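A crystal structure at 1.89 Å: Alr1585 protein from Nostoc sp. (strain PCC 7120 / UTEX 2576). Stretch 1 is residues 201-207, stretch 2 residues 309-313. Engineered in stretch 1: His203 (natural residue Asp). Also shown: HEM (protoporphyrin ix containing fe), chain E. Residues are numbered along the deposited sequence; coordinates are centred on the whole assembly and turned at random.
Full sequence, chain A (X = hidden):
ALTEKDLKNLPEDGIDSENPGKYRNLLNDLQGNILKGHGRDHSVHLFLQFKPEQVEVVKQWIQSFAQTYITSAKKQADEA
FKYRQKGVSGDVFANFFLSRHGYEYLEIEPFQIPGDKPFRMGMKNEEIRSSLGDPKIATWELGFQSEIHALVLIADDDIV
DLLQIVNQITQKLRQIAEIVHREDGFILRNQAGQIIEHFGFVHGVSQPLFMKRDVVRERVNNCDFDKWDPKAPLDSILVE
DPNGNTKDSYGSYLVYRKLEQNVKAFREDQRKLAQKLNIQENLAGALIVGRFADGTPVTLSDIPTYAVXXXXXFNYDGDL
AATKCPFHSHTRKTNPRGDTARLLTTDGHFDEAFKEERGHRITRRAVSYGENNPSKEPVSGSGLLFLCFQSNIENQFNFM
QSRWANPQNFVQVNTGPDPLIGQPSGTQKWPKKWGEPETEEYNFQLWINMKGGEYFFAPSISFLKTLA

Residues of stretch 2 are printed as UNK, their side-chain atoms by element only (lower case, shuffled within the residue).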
# COMPACT_ATOMS: atom_id res chain seq x y z
N PHE A 201 1.57 -0.29 -22.57
CA PHE A 201 0.90 0.89 -23.09
C PHE A 201 -0.49 1.06 -22.50
O PHE A 201 -1.28 0.12 -22.40
CB PHE A 201 0.79 0.83 -24.62
CG PHE A 201 2.13 0.85 -25.32
CD1 PHE A 201 2.92 -0.30 -25.35
CD2 PHE A 201 2.61 2.00 -25.90
CE1 PHE A 201 4.14 -0.30 -26.00
CE2 PHE A 201 3.87 2.02 -26.52
CZ PHE A 201 4.64 0.88 -26.56
N VAL A 202 -0.81 2.28 -22.14
CA VAL A 202 -2.16 2.63 -21.69
C VAL A 202 -3.16 2.21 -22.76
O VAL A 202 -2.90 2.37 -23.96
CB VAL A 202 -2.30 4.12 -21.39
CG1 VAL A 202 -3.72 4.45 -20.96
CG2 VAL A 202 -1.39 4.44 -20.23
N HIS A 203 -4.27 1.66 -22.33
CA HIS A 203 -5.17 0.93 -23.23
C HIS A 203 -6.59 1.26 -22.94
O HIS A 203 -6.99 1.33 -21.75
CB HIS A 203 -4.91 -0.57 -23.08
CG HIS A 203 -5.41 -1.38 -24.23
ND1 HIS A 203 -6.11 -2.53 -24.06
CD2 HIS A 203 -5.32 -1.19 -25.57
CE1 HIS A 203 -6.41 -3.05 -25.25
NE2 HIS A 203 -5.96 -2.25 -26.17
N GLY A 204 -7.39 1.42 -24.00
CA GLY A 204 -8.79 1.78 -23.89
C GLY A 204 -9.04 3.26 -24.01
O GLY A 204 -10.12 3.72 -23.67
N VAL A 205 -8.06 4.02 -24.52
CA VAL A 205 -8.16 5.47 -24.54
C VAL A 205 -9.26 5.96 -25.54
O VAL A 205 -10.13 6.76 -25.17
CB VAL A 205 -6.82 6.12 -24.93
CG1 VAL A 205 -6.96 7.61 -24.99
CG2 VAL A 205 -5.71 5.71 -23.97
N SER A 206 -9.18 5.51 -26.79
CA SER A 206 -10.06 6.01 -27.86
C SER A 206 -11.21 5.06 -28.15
O SER A 206 -11.00 3.93 -28.66
CB SER A 206 -9.26 6.24 -29.13
OG SER A 206 -10.11 6.80 -30.12
N GLN A 207 -12.42 5.50 -27.80
CA GLN A 207 -13.63 4.67 -27.96
C GLN A 207 -14.77 5.44 -28.62
O GLN A 207 -14.93 6.64 -28.38
CB GLN A 207 -14.12 4.18 -26.62
CG GLN A 207 -13.14 3.32 -25.86
CD GLN A 207 -13.34 1.85 -26.12
OE1 GLN A 207 -13.68 1.41 -27.24
NE2 GLN A 207 -13.19 1.07 -25.06
N UNK A 309 -4.33 11.06 -17.48
CA UNK A 309 -5.45 10.96 -18.46
C UNK A 309 -4.96 11.46 -19.84
O UNK A 309 -4.83 12.67 -20.07
o UNK A 309 -7.10 11.17 -16.73
c UNK A 309 -6.66 11.76 -17.97
c UNK A 309 -7.82 11.73 -18.96
N UNK A 310 -4.60 10.54 -20.73
CA UNK A 310 -4.06 10.94 -22.01
C UNK A 310 -5.06 11.65 -22.89
O UNK A 310 -6.27 11.41 -22.81
c UNK A 310 -3.99 8.54 -21.72
c UNK A 310 -4.80 9.09 -20.61
c UNK A 310 -3.70 9.62 -22.71
N UNK A 311 -4.56 12.55 -23.72
CA UNK A 311 -5.44 13.21 -24.66
C UNK A 311 -5.90 12.25 -25.78
O UNK A 311 -5.15 11.37 -26.19
c UNK A 311 -3.70 14.14 -26.27
o UNK A 311 -5.80 15.26 -25.89
c UNK A 311 -4.78 14.47 -25.26
N UNK A 312 -7.13 12.47 -26.25
CA UNK A 312 -7.64 11.87 -27.48
C UNK A 312 -8.00 12.88 -28.53
O UNK A 312 -8.60 12.53 -29.58
c UNK A 312 -8.83 10.95 -27.19
c UNK A 312 -8.99 9.89 -28.27
n UNK A 312 -10.21 9.62 -28.64
o UNK A 312 -8.00 9.36 -28.79
N UNK A 313 -7.61 14.13 -28.27
CA UNK A 313 -8.07 15.20 -29.09
C UNK A 313 -7.05 15.47 -30.18
O UNK A 313 -6.28 16.40 -30.10
n UNK A 313 -8.48 18.76 -29.09
c UNK A 313 -8.34 16.46 -28.31
c UNK A 313 -8.98 17.52 -29.16
o UNK A 313 -9.98 17.23 -29.87
CHA HEM E . -5.94 1.23 -29.78
CHB HEM E . -3.03 -2.19 -28.02
CHC HEM E . -5.40 -5.52 -30.61
CHD HEM E . -8.12 -2.04 -32.53
C1A HEM E . -4.92 0.59 -29.09
C2A HEM E . -3.97 1.24 -28.25
C3A HEM E . -3.16 0.28 -27.76
C4A HEM E . -3.62 -0.95 -28.27
CMA HEM E . -2.01 0.44 -26.81
CAA HEM E . -3.86 2.74 -27.95
CBA HEM E . -4.68 3.29 -26.77
CGA HEM E . -6.14 3.05 -27.04
O1A HEM E . -6.82 3.85 -27.75
O2A HEM E . -6.67 2.05 -26.56
C1B HEM E . -3.47 -3.40 -28.56
C2B HEM E . -2.90 -4.68 -28.24
C3B HEM E . -3.58 -5.60 -28.91
C4B HEM E . -4.55 -4.86 -29.72
CMB HEM E . -1.78 -4.89 -27.28
CAB HEM E . -3.48 -7.08 -28.92
CBB HEM E . -2.98 -7.80 -27.90
C1C HEM E . -6.34 -4.86 -31.42
C2C HEM E . -7.10 -5.43 -32.42
C3C HEM E . -7.85 -4.43 -32.98
C4C HEM E . -7.55 -3.25 -32.28
CMC HEM E . -7.17 -6.88 -32.81
CAC HEM E . -8.79 -4.48 -34.10
CBC HEM E . -8.77 -5.28 -35.14
C1D HEM E . -7.79 -0.90 -31.81
C2D HEM E . -8.48 0.37 -32.04
C3D HEM E . -7.85 1.29 -31.32
C4D HEM E . -6.79 0.54 -30.60
CMD HEM E . -9.67 0.63 -32.95
CAD HEM E . -8.23 2.73 -31.21
CBD HEM E . -7.62 3.61 -32.31
CGD HEM E . -8.09 5.02 -32.14
O1D HEM E . -7.21 5.88 -32.05
O2D HEM E . -9.32 5.34 -32.09
NA HEM E . -4.65 -0.74 -29.16
NB HEM E . -4.37 -3.56 -29.48
NC HEM E . -6.54 -3.51 -31.39
ND HEM E . -6.74 -0.74 -31.00
FE HEM E . -5.57 -2.10 -30.29
O HOH W 1 -7.10 -2.71 -28.63

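Position 309 carries three side-chain atoms: two carbons and one oxygen. The carbon bonded to CA holds both the oxygen and the other carbon, so the side chain branches at CB. Its CA-to-CB bond points away from stretch 1, and nothing on that stretch is in contact. A branched CB with one hydroxyl and one methyl is threonine, Thr309, with chi1 in the m well.

Position 310 has three side-chain carbons and no heteroatom. They close a ring onto the backbone N. Its CA-to-CB bond points toward stretch 1, and the ring meets two valines, Val202 and Val205. This is proline, Pro310, with a C-gamma exo pucker. Its CG lies 4.0 Å from Val205 CG2 and 4.2 Å from Val202 CG1. Both are apolar contacts.

Position 311 again shows two carbons and one oxygen, branched at CB. The CA-to-CB bond points away from stretch 1, and the side chain makes no contact there. The residue is threonine, Thr311, with chi1 in the t well. Its OG1 accepts a hydrogen bond from the backbone N of position 313 at 3.2 Å, a local bond within stretch 2. Its backbone O is 4.3 Å from Val205 CG1.

Position 312 has four side-chain atoms: two carbons, the second carrying one oxygen and one nitrogen. The CA-to-CB bond points toward stretch 1, and the side chain reaches Ser206. An amide carbon bonded directly to CB makes it asparagine, Asn312. Its ND2 donates a weak hydrogen bond to Ser206 OG, at 3.2 Å and 147°. Its OD1 is hydrogen-bonded elsewhere in the structure, so both ends of the amide are engaged.

Position 313 has the same four atoms in the same arrangement. It is out of reach of stretch 1. It is asparagine, Asn313, and its amide is satisfied elsewhere in the structure.

The contact is small, burying 219 Å² in all, and neither stretch forms a regular helix or strand. Pro310 packs against the valines, while Asn312 adds a polar link to Ser206. That serine also faces the heme: its OG donates to HEM O2D at 2.6 Å, and its N donates to HEM O1A at 3.0 Å. Gly204 N donates to HEM O2A at 2.7 Å. The Ser206 OG that accepts the weak bond from Asn312 ND2 also donates to a heme propionate. The engineered His203 lies outside the contact between the stretches. Its NE2 is 2.8 Å from the O of water 1, which binds HEM FE at 2.3 Å.

Stretch 2 309-313: TPTNN
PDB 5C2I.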